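Local structure of aldehyde dehydrogenase (Bartonella henselae, 3I44) at residues A[266-274]-A[468-479]; A[425-436]-A[447-458]. The protein probably oxidises aldehydes to carboxylic acids with NAD+ or NADP+ as electron acceptor, as other members of the aldehyde dehydrogenase family do. The protein carries 1 engineered substitution. One frame throughout, in Å; residues are numbered along the deposited sequence.

Contact 1: residues A[266-274]-A[468-479]; sequences RVCLELGGK and FGGVKFSGRARE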
loop_
_atom_site.group_PDB
_atom_site.type_symbol
_atom_site.label_atom_id
_atom_site.label_comp_id
_atom_site.label_asym_id
_atom_site.label_seq_id
_atom_site.Cartn_x
_atom_site.Cartn_y
_atom_site.Cartn_z
ATOM N N ARG A 266 -0.586 7.149 1.364
ATOM C CA ARG A 266 -0.196 5.821 1.809
ATOM C C ARG A 266 -0.961 5.496 3.103
ATOM O O ARG A 266 -1.012 6.296 4.048
ATOM C CB ARG A 266 1.322 5.741 2.031
ATOM C CG ARG A 266 1.750 4.416 2.694
ATOM C CD ARG A 266 3.244 4.362 2.828
ATOM N NE ARG A 266 3.911 4.132 1.549
ATOM C CZ ARG A 266 5.207 4.349 1.341
ATOM N NH1 ARG A 266 5.973 4.853 2.312
ATOM N NH2 ARG A 266 5.728 4.105 0.155
ATOM N N VAL A 267 -1.557 4.313 3.147
ATOM C CA VAL A 267 -2.285 3.892 4.310
ATOM C C VAL A 267 -1.681 2.597 4.834
ATOM O O VAL A 267 -1.665 1.580 4.129
ATOM C CB VAL A 267 -3.792 3.703 3.973
ATOM C CG1 VAL A 267 -4.544 3.169 5.201
ATOM C CG2 VAL A 267 -4.396 5.040 3.454
ATOM N N CYS A 268 -1.151 2.637 6.056
ATOM C CA CYS A 268 -0.581 1.438 6.685
ATOM C C CYS A 268 -1.454 0.999 7.884
ATOM O O CYS A 268 -1.649 1.750 8.824
ATOM C CB CYS A 268 0.878 1.702 7.112
ATOM S SG CYS A 268 1.916 1.984 5.675
ATOM N N LEU A 269 -2.013 -0.201 7.805
ATOM C CA LEU A 269 -3.003 -0.674 8.786
ATOM C C LEU A 269 -2.512 -1.899 9.591
ATOM O O LEU A 269 -2.083 -2.918 8.989
ATOM C CB LEU A 269 -4.285 -1.090 8.036
ATOM C CG LEU A 269 -4.996 -0.019 7.211
ATOM C CD1 LEU A 269 -6.242 -0.556 6.487
ATOM C CD2 LEU A 269 -5.374 1.217 8.087
ATOM N N GLU A 270 -2.637 -1.802 10.918
ATOM C CA GLU A 270 -2.438 -2.928 11.841
ATOM C C GLU A 270 -3.797 -3.182 12.524
ATOM O O GLU A 270 -4.245 -2.362 13.357
ATOM C CB GLU A 270 -1.400 -2.562 12.899
ATOM C CG GLU A 270 0.047 -2.401 12.394
ATOM C CD GLU A 270 0.790 -3.725 12.266
ATOM O OE1 GLU A 270 0.240 -4.759 12.734
ATOM O OE2 GLU A 270 1.923 -3.729 11.704
ATOM N N LEU A 271 -4.460 -4.255 12.119
ATOM C CA LEU A 271 -5.857 -4.494 12.520
ATOM C C LEU A 271 -5.999 -5.751 13.414
ATOM O O LEU A 271 -5.028 -6.223 14.010
ATOM C CB LEU A 271 -6.756 -4.574 11.274
ATOM C CG LEU A 271 -6.567 -3.389 10.313
ATOM C CD1 LEU A 271 -7.403 -3.470 9.018
ATOM C CD2 LEU A 271 -6.793 -2.067 11.006
ATOM N N GLY A 272 -7.200 -6.305 13.499
ATOM C CA GLY A 272 -7.436 -7.399 14.425
ATOM C C GLY A 272 -7.020 -8.760 13.899
ATOM O O GLY A 272 -6.475 -8.893 12.802
ATOM N N GLY A 273 -7.267 -9.772 14.721
ATOM C CA GLY A 273 -6.933 -11.135 14.363
ATOM C C GLY A 273 -7.817 -12.159 15.018
ATOM O O GLY A 273 -8.558 -11.869 15.979
ATOM N N LYS A 274 -7.743 -13.368 14.491
ATOM C CA LYS A 274 -8.406 -14.514 15.106
ATOM C C LYS A 274 -7.497 -15.743 14.958
ATOM O O LYS A 274 -7.834 -16.745 14.332
ATOM C CB LYS A 274 -9.809 -14.749 14.543
ATOM C CG LYS A 274 -10.634 -15.773 15.349
ATOM C CD LYS A 274 -11.385 -15.145 16.545
ATOM C CE LYS A 274 -11.876 -16.215 17.554
ATOM N NZ LYS A 274 -12.463 -15.622 18.779
ATOM N N PHE A 468 6.283 -6.731 12.347
ATOM C CA PHE A 468 5.025 -7.158 12.878
ATOM C C PHE A 468 3.900 -6.682 11.948
ATOM O O PHE A 468 3.755 -5.476 11.695
ATOM C CB PHE A 468 4.812 -6.580 14.284
ATOM C CG PHE A 468 3.589 -7.138 14.987
ATOM C CD1 PHE A 468 3.720 -8.146 15.942
ATOM C CD2 PHE A 468 2.317 -6.672 14.682
ATOM C CE1 PHE A 468 2.596 -8.667 16.584
ATOM C CE2 PHE A 468 1.193 -7.188 15.317
ATOM C CZ PHE A 468 1.326 -8.175 16.262
ATOM N N GLY A 469 3.094 -7.630 11.468
ATOM C CA GLY A 469 1.964 -7.296 10.654
ATOM C C GLY A 469 1.336 -8.478 10.005
ATOM O O GLY A 469 1.902 -9.577 10.033
ATOM N N GLY A 470 0.173 -8.246 9.395
ATOM C CA GLY A 470 -0.671 -9.345 8.897
ATOM C C GLY A 470 -0.898 -9.329 7.401
ATOM O O GLY A 470 -0.128 -8.713 6.643
ATOM N N VAL A 471 -1.930 -10.076 6.988
ATOM C CA VAL A 471 -2.486 -10.067 5.630
ATOM C C VAL A 471 -4.026 -9.944 5.770
ATOM O O VAL A 471 -4.578 -10.055 6.885
ATOM C CB VAL A 471 -2.134 -11.363 4.806
ATOM C CG1 VAL A 471 -0.598 -11.595 4.715
ATOM C CG2 VAL A 471 -2.783 -12.551 5.421
ATOM N N LYS A 472 -4.695 -9.728 4.648
ATOM C CA LYS A 472 -6.179 -9.644 4.535
ATOM C C LYS A 472 -6.782 -8.663 5.542
ATOM O O LYS A 472 -6.334 -7.520 5.647
ATOM C CB LYS A 472 -6.791 -11.035 4.651
ATOM C CG LYS A 472 -6.475 -11.954 3.494
ATOM C CD LYS A 472 -6.365 -13.397 3.881
ATOM C CE LYS A 472 -7.699 -14.046 4.076
ATOM N NZ LYS A 472 -8.473 -14.018 2.833
ATOM N N PHE A 473 -7.786 -9.086 6.304
ATOM C CA PHE A 473 -8.496 -8.182 7.242
ATOM C C PHE A 473 -7.692 -7.827 8.485
ATOM O O PHE A 473 -8.109 -6.979 9.286
ATOM C CB PHE A 473 -9.853 -8.775 7.686
ATOM C CG PHE A 473 -10.980 -8.575 6.680
ATOM C CD1 PHE A 473 -10.725 -8.357 5.347
ATOM C CD2 PHE A 473 -12.326 -8.570 7.109
ATOM C CE1 PHE A 473 -11.818 -8.125 4.422
ATOM C CE2 PHE A 473 -13.389 -8.344 6.207
ATOM C CZ PHE A 473 -13.134 -8.128 4.873
ATOM N N SER A 474 -6.540 -8.452 8.656
ATOM C CA SER A 474 -5.641 -7.997 9.717
ATOM C C SER A 474 -4.790 -6.777 9.311
ATOM O O SER A 474 -4.016 -6.275 10.118
ATOM C CB SER A 474 -4.721 -9.143 10.165
ATOM O OG SER A 474 -5.477 -10.252 10.679
ATOM N N GLY A 475 -4.918 -6.329 8.060
ATOM C CA GLY A 475 -4.087 -5.221 7.535
ATOM C C GLY A 475 -2.816 -5.796 6.934
ATOM O O GLY A 475 -2.566 -7.005 7.039
ATOM N N ARG A 476 -2.015 -4.946 6.304
ATOM C CA ARG A 476 -0.785 -5.387 5.650
ATOM C C ARG A 476 0.413 -4.521 6.031
ATOM O O ARG A 476 1.478 -4.637 5.427
ATOM C CB ARG A 476 -0.965 -5.407 4.130
ATOM C CG ARG A 476 -1.673 -6.664 3.657
ATOM C CD ARG A 476 -1.773 -6.760 2.161
ATOM N NE ARG A 476 -2.124 -8.120 1.771
ATOM C CZ ARG A 476 -3.357 -8.597 1.577
ATOM N NH1 ARG A 476 -4.429 -7.836 1.717
ATOM N NH2 ARG A 476 -3.504 -9.856 1.220
ATOM N N ALA A 477 0.240 -3.681 7.023
ATOM C CA ALA A 477 1.353 -2.927 7.606
ATOM C C ALA A 477 2.522 -3.858 7.979
ATOM O O ALA A 477 2.333 -5.026 8.292
ATOM C CB ALA A 477 0.873 -2.218 8.802
ATOM N N ARG A 478 3.722 -3.318 7.941
ATOM C CA ARG A 478 4.941 -4.060 8.287
ATOM C C ARG A 478 5.737 -3.145 9.220
ATOM O O ARG A 478 6.558 -2.331 8.774
ATOM C CB ARG A 478 5.686 -4.421 7.012
ATOM C CG ARG A 478 4.966 -5.477 6.157
ATOM C CD ARG A 478 5.124 -6.884 6.741
ATOM N NE ARG A 478 4.404 -7.994 6.092
ATOM C CZ ARG A 478 3.098 -8.263 6.232
ATOM N NH1 ARG A 478 2.289 -7.440 6.913
ATOM N NH2 ARG A 478 2.594 -9.345 5.678
ATOM N N GLU A 479 5.396 -3.215 10.510
ATOM C CA GLU A 479 5.958 -2.322 11.510
ATOM C C GLU A 479 7.217 -2.937 12.114
ATOM O O GLU A 479 7.339 -4.139 12.173
ATOM C CB GLU A 479 4.919 -2.000 12.584
ATOM C CG GLU A 479 3.726 -1.177 12.054
ATOM C CD GLU A 479 2.968 -0.396 13.117
ATOM O OE1 GLU A 479 2.637 0.796 12.874
ATOM O OE2 GLU A 479 2.753 -0.922 14.225
HETATM O O HOH W 1 -0.933 -5.660 9.834
HETATM O O HOH W 2 -2.039 -1.877 5.453
#
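E270 leaves its strand pointing away from 468-479, but two torsions fold it back onto that loop: CG stands beside the backbone N (chi1 -69°), and the chain then bends sharply at chi2 (-83°). The carboxylate thus comes to rest among F468, A477 and E479. Its OE2 lies 2.5 Å from F468 O, while OE1 approaches the rim of the F468 ring, within the ring plane and 3.4 Å from CD2. E479 passes across the bent chain, its CG 3.1 Å from E270 OE2, and sends OE1 off to a salt bridge with K181.

The backbones are joined on either side of this glutamate. A477 N donates to L269 O (3.1 Å), and L271 N donates to S474 O (2.9 Å). A477 suits its place because its methyl fits close against L269 O and E270 OE2, with C268 CB at the edge of van der Waals contact. At G475 a side chain would run into L269 O, and the positive phi (89°) is comfortable for a residue without one. S474 keeps its hydroxyl beside its own backbone N, from where OG donates to G272 O at 2.7 Å, in the carbonyl plane. One water accepts from both L269 N and R476 N, bridging the strand to the loop.

Within the loop, R478 lays its guanidinium in plane with G470 O, gripping that one oxygen with NH1 and NH2, and NH1 also holds A477 O. R476 turns outward to E242 and D490 of the second subunit. E270 is the glutamate of the ELGGK sequence, the general base in well-studied relatives, so 468-479 probably lines the active-site region at the end of strand 266-270.

Contact 2: residues A[425-436]-A[447-458]; sequences NDTEYGLTNYIQ and AAQVRSGMVEVN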
loop_
_atom_site.group_PDB
_atom_site.type_symbol
_atom_site.label_atom_id
_atom_site.label_comp_id
_atom_site.label_asym_id
_atom_site.label_seq_id
_atom_site.Cartn_x
_atom_site.Cartn_y
_atom_site.Cartn_z
ATOM N N ASN A 425 -7.446 -21.557 8.254
ATOM C CA ASN A 425 -7.662 -20.569 7.194
ATOM C C ASN A 425 -9.107 -20.103 7.025
ATOM O O ASN A 425 -9.347 -19.224 6.197
ATOM C CB ASN A 425 -7.150 -21.051 5.822
ATOM C CG ASN A 425 -5.658 -21.102 5.755
ATOM O OD1 ASN A 425 -4.964 -20.448 6.554
ATOM N ND2 ASN A 425 -5.135 -21.889 4.818
ATOM N N ASP A 426 -10.034 -20.624 7.829
ATOM C CA ASP A 426 -11.451 -20.238 7.743
ATOM C C ASP A 426 -11.724 -18.951 8.534
ATOM O O ASP A 426 -12.300 -18.950 9.618
ATOM C CB ASP A 426 -12.348 -21.376 8.213
ATOM C CG ASP A 426 -13.822 -21.029 8.106
ATOM O OD1 ASP A 426 -14.142 -20.053 7.405
ATOM O OD2 ASP A 426 -14.661 -21.696 8.762
ATOM N N THR A 427 -11.251 -17.854 7.978
ATOM C CA THR A 427 -11.303 -16.569 8.637
ATOM C C THR A 427 -10.909 -15.540 7.601
ATOM O O THR A 427 -10.216 -15.878 6.634
ATOM C CB THR A 427 -10.320 -16.476 9.842
ATOM O OG1 THR A 427 -10.437 -15.171 10.443
ATOM C CG2 THR A 427 -8.787 -16.782 9.409
ATOM N N GLU A 428 -11.348 -14.300 7.797
ATOM C CA GLU A 428 -10.937 -13.200 6.938
ATOM C C GLU A 428 -9.667 -12.523 7.490
ATOM O O GLU A 428 -9.048 -11.693 6.816
ATOM C CB GLU A 428 -12.095 -12.180 6.799
ATOM C CG GLU A 428 -13.305 -12.661 5.932
ATOM C CD GLU A 428 -12.892 -13.020 4.497
ATOM O OE1 GLU A 428 -12.657 -12.101 3.679
ATOM O OE2 GLU A 428 -12.778 -14.225 4.179
ATOM N N TYR A 429 -9.289 -12.885 8.711
ATOM C CA TYR A 429 -8.122 -12.341 9.381
ATOM C C TYR A 429 -6.888 -13.146 8.971
ATOM O O TYR A 429 -7.031 -14.161 8.271
ATOM C CB TYR A 429 -8.292 -12.431 10.883
ATOM C CG TYR A 429 -9.298 -11.476 11.493
ATOM C CD1 TYR A 429 -9.085 -10.115 11.459
ATOM C CD2 TYR A 429 -10.441 -11.949 12.144
ATOM C CE1 TYR A 429 -9.980 -9.243 12.025
ATOM C CE2 TYR A 429 -11.355 -11.091 12.695
ATOM C CZ TYR A 429 -11.130 -9.738 12.640
ATOM O OH TYR A 429 -12.009 -8.859 13.222
ATOM N N GLY A 430 -5.701 -12.694 9.395
ATOM C CA GLY A 430 -4.446 -13.407 9.102
ATOM C C GLY A 430 -3.252 -12.697 9.692
ATOM O O GLY A 430 -2.353 -12.245 8.953
ATOM N N LEU A 431 -3.262 -12.559 11.021
ATOM C CA LEU A 431 -2.235 -11.819 11.691
ATOM C C LEU A 431 -1.126 -12.820 12.107
ATOM O O LEU A 431 -0.178 -12.993 11.343
ATOM C CB LEU A 431 -2.802 -10.972 12.820
ATOM C CG LEU A 431 -1.846 -10.020 13.537
ATOM C CD1 LEU A 431 -1.041 -9.080 12.563
ATOM C CD2 LEU A 431 -2.601 -9.157 14.585
ATOM N N THR A 432 -1.261 -13.478 13.268
ATOM C CA THR A 432 -0.341 -14.567 13.691
ATOM C C THR A 432 -1.100 -15.852 13.829
ATOM O O THR A 432 -2.126 -15.897 14.522
ATOM C CB THR A 432 0.316 -14.286 15.054
ATOM O OG1 THR A 432 0.958 -13.006 15.034
ATOM C CG2 THR A 432 1.365 -15.341 15.374
ATOM N N ASN A 433 -0.608 -16.907 13.193
ATOM C CA ASN A 433 -1.040 -18.255 13.479
ATOM C C ASN A 433 0.118 -18.977 14.191
ATOM O O ASN A 433 1.284 -18.577 14.050
ATOM C CB ASN A 433 -1.397 -18.989 12.190
ATOM C CG ASN A 433 -2.781 -18.607 11.644
ATOM O OD1 ASN A 433 -3.727 -18.480 12.405
ATOM N ND2 ASN A 433 -2.897 -18.460 10.318
ATOM N N TYR A 434 -0.217 -20.051 14.915
ATOM C CA TYR A 434 0.688 -20.748 15.822
ATOM C C TYR A 434 0.614 -22.254 15.541
ATOM O O TYR A 434 -0.465 -22.816 15.241
ATOM C CB TYR A 434 0.316 -20.463 17.283
ATOM C CG TYR A 434 0.313 -18.992 17.662
ATOM C CD1 TYR A 434 1.352 -18.450 18.399
ATOM C CD2 TYR A 434 -0.737 -18.138 17.280
ATOM C CE1 TYR A 434 1.370 -17.081 18.750
ATOM C CE2 TYR A 434 -0.727 -16.798 17.628
ATOM C CZ TYR A 434 0.338 -16.267 18.362
ATOM O OH TYR A 434 0.379 -14.934 18.730
ATOM N N ILE A 435 1.757 -22.925 15.629
ATOM C CA ILE A 435 1.826 -24.391 15.340
ATOM C C ILE A 435 2.705 -25.018 16.386
ATOM O O ILE A 435 3.816 -24.524 16.637
ATOM C CB ILE A 435 2.448 -24.687 13.973
ATOM C CG1 ILE A 435 1.686 -23.976 12.842
ATOM C CG2 ILE A 435 2.508 -26.222 13.679
ATOM C CD1 ILE A 435 2.468 -23.920 11.508
ATOM N N GLN A 436 2.201 -26.080 17.029
ATOM C CA GLN A 436 2.975 -26.848 17.987
ATOM C C GLN A 436 3.115 -28.292 17.544
ATOM O O GLN A 436 2.121 -29.041 17.485
ATOM C CB GLN A 436 2.347 -26.783 19.376
ATOM C CG GLN A 436 1.675 -25.466 19.707
ATOM C CD GLN A 436 2.588 -24.241 19.649
ATOM O OE1 GLN A 436 3.754 -24.259 20.081
ATOM N NE2 GLN A 436 2.013 -23.130 19.175
ATOM N N ALA A 447 3.135 -24.560 8.329
ATOM C CA ALA A 447 3.536 -23.156 8.263
ATOM C C ALA A 447 3.391 -22.589 6.842
ATOM O O ALA A 447 2.998 -21.434 6.674
ATOM C CB ALA A 447 4.967 -22.938 8.792
ATOM N N ALA A 448 3.709 -23.398 5.838
ATOM C CA ALA A 448 3.621 -22.975 4.455
ATOM C C ALA A 448 2.184 -22.850 3.975
ATOM O O ALA A 448 1.939 -22.093 3.050
ATOM C CB ALA A 448 4.413 -23.945 3.515
ATOM N N GLN A 449 1.246 -23.587 4.581
ATOM C CA GLN A 449 -0.132 -23.569 4.135
ATOM C C GLN A 449 -1.049 -22.571 4.856
ATOM O O GLN A 449 -2.083 -22.239 4.319
ATOM C CB GLN A 449 -0.740 -24.956 4.247
ATOM C CG GLN A 449 -0.089 -26.005 3.341
ATOM C CD GLN A 449 -0.659 -27.381 3.605
ATOM O OE1 GLN A 449 -1.779 -27.661 3.227
ATOM N NE2 GLN A 449 0.105 -28.239 4.275
ATOM N N VAL A 450 -0.693 -22.108 6.054
ATOM C CA VAL A 450 -1.584 -21.208 6.802
ATOM C C VAL A 450 -1.403 -19.803 6.277
ATOM O O VAL A 450 -0.281 -19.375 5.927
ATOM C CB VAL A 450 -1.388 -21.210 8.353
ATOM C CG1 VAL A 450 -1.776 -22.558 8.955
ATOM C CG2 VAL A 450 0.038 -20.828 8.737
ATOM N N ARG A 451 -2.506 -19.066 6.263
ATOM C CA ARG A 451 -2.544 -17.776 5.601
ATOM C C ARG A 451 -2.496 -16.663 6.608
ATOM O O ARG A 451 -3.516 -16.160 7.061
ATOM C CB ARG A 451 -3.780 -17.698 4.690
ATOM C CG ARG A 451 -3.763 -16.510 3.742
ATOM C CD ARG A 451 -3.070 -16.743 2.388
ATOM N NE ARG A 451 -3.483 -15.631 1.510
ATOM C CZ ARG A 451 -2.910 -14.421 1.448
ATOM N NH1 ARG A 451 -1.824 -14.139 2.173
ATOM N NH2 ARG A 451 -3.431 -13.476 0.641
ATOM N N SER A 452 -1.272 -16.260 6.955
ATOM C CA SER A 452 -1.065 -15.187 7.902
ATOM C C SER A 452 0.231 -14.440 7.589
ATOM O O SER A 452 1.111 -14.951 6.898
ATOM C CB SER A 452 -1.061 -15.722 9.345
ATOM O OG SER A 452 -0.189 -16.837 9.514
ATOM N N GLY A 453 0.340 -13.229 8.091
ATOM C CA GLY A 453 1.577 -12.467 7.984
ATOM C C GLY A 453 2.688 -13.004 8.852
ATOM O O GLY A 453 3.861 -12.792 8.537
ATOM N N MET A 454 2.326 -13.651 9.971
ATOM C CA MET A 454 3.297 -14.208 10.936
ATOM C C MET A 454 2.909 -15.612 11.357
ATOM O O MET A 454 1.717 -15.959 11.413
ATOM C CB MET A 454 3.401 -13.316 12.177
ATOM C CG MET A 454 3.919 -11.924 11.893
ATOM S SD MET A 454 3.850 -10.738 13.213
ATOM C CE MET A 454 2.042 -10.467 13.305
ATOM N N VAL A 455 3.920 -16.432 11.631
ATOM C CA VAL A 455 3.683 -17.795 12.131
ATOM C C VAL A 455 4.713 -18.001 13.233
ATOM O O VAL A 455 5.902 -17.879 12.984
ATOM C CB VAL A 455 3.800 -18.848 11.043
ATOM C CG1 VAL A 455 3.528 -20.296 11.566
ATOM C CG2 VAL A 455 2.835 -18.566 9.902
ATOM N N GLU A 456 4.240 -18.256 14.455
ATOM C CA GLU A 456 5.121 -18.660 15.580
ATOM C C GLU A 456 5.065 -20.170 15.804
ATOM O O GLU A 456 4.006 -20.727 16.142
ATOM C CB GLU A 456 4.769 -17.920 16.863
ATOM C CG GLU A 456 4.974 -16.404 16.708
ATOM C CD GLU A 456 4.787 -15.615 17.994
ATOM O OE1 GLU A 456 4.830 -16.223 19.102
ATOM O OE2 GLU A 456 4.589 -14.383 17.848
ATOM N N VAL A 457 6.214 -20.815 15.622
ATOM C CA VAL A 457 6.345 -22.276 15.777
ATOM C C VAL A 457 6.972 -22.634 17.112
ATOM O O VAL A 457 8.046 -22.105 17.491
ATOM C CB VAL A 457 7.219 -22.867 14.626
ATOM C CG1 VAL A 457 7.404 -24.440 14.728
ATOM C CG2 VAL A 457 6.607 -22.507 13.290
ATOM N N ASN A 458 6.301 -23.543 17.824
ATOM C CA ASN A 458 6.779 -24.163 19.054
ATOM C C ASN A 458 7.194 -23.156 20.131
ATOM O O ASN A 458 8.198 -23.321 20.803
ATOM C CB ASN A 458 7.884 -25.153 18.726
ATOM C CG ASN A 458 7.355 -26.339 17.996
ATOM O OD1 ASN A 458 6.187 -26.709 18.184
ATOM N ND2 ASN A 458 8.167 -26.933 17.121
HETATM O O HOH W 3 -6.174 -16.446 6.883
HETATM O O HOH W 4 3.356 -12.821 16.138
HETATM O O HOH W 5 -5.590 -17.780 9.236
HETATM O O HOH W 6 4.074 -21.042 18.941
#
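A beta-alpha-beta unit brings strands 432-436 and 454-457 side by side and parallel, with helix 440-449 as the connection between them. N433 straddles V455: its N donates to M454 O (3.1 Å) and its O accepts from E456 N (3.0 Å), both on the one strand. The ladder continues through I435, whose O takes N458 N at 2.9 Å.

On one face, T432, Y434, M454 and E456 gather. The bend at the end of the M454 chain lays its methyl CE against both L431 CD1, closely at 3.5 Å, and T432 OG1. E456 runs alongside Y434, and a water links its OE2 to T432 OG1. On the other face I435 carries CD1 over to A447 CB (3.8 Å) and V455 CG1, an aliphatic plug between helix and sheet.

N425 fastens the turn that follows helix 440-449. Its amide offers both polarities: OD1 accepts from R451 N (2.8 Å), and ND2 donates nearly straight to Q449 O (3.1 Å, 173°). Since M454 and V455 also pair with a strand of the second subunit, this parallel crossover lies at the edge of an alpha/beta sheet that continues across the dimer interface.

Overall arrangement
The centres of the two contacts are 14 Å apart, yet they meet directly. S474 OG of contact 1 lies 2.8 Å from G430 N of contact 2, a probable hydrogen bond, and F473 N lies 2.9 Å from E428 O, another. Y429 packs beside them, its CD1 3.2 Å from G272 O. The ELGGK end of 266-274 is therefore tied through 468-479 to the approach to strand 432-436. From that strand Y434 reaches N304, in a GQSCNAP sequence that in relatives holds the nucleophilic cysteine. Both contacts also face the dimer partner: R476 and R451 each make salt bridges to E242 and D490 of the second subunit.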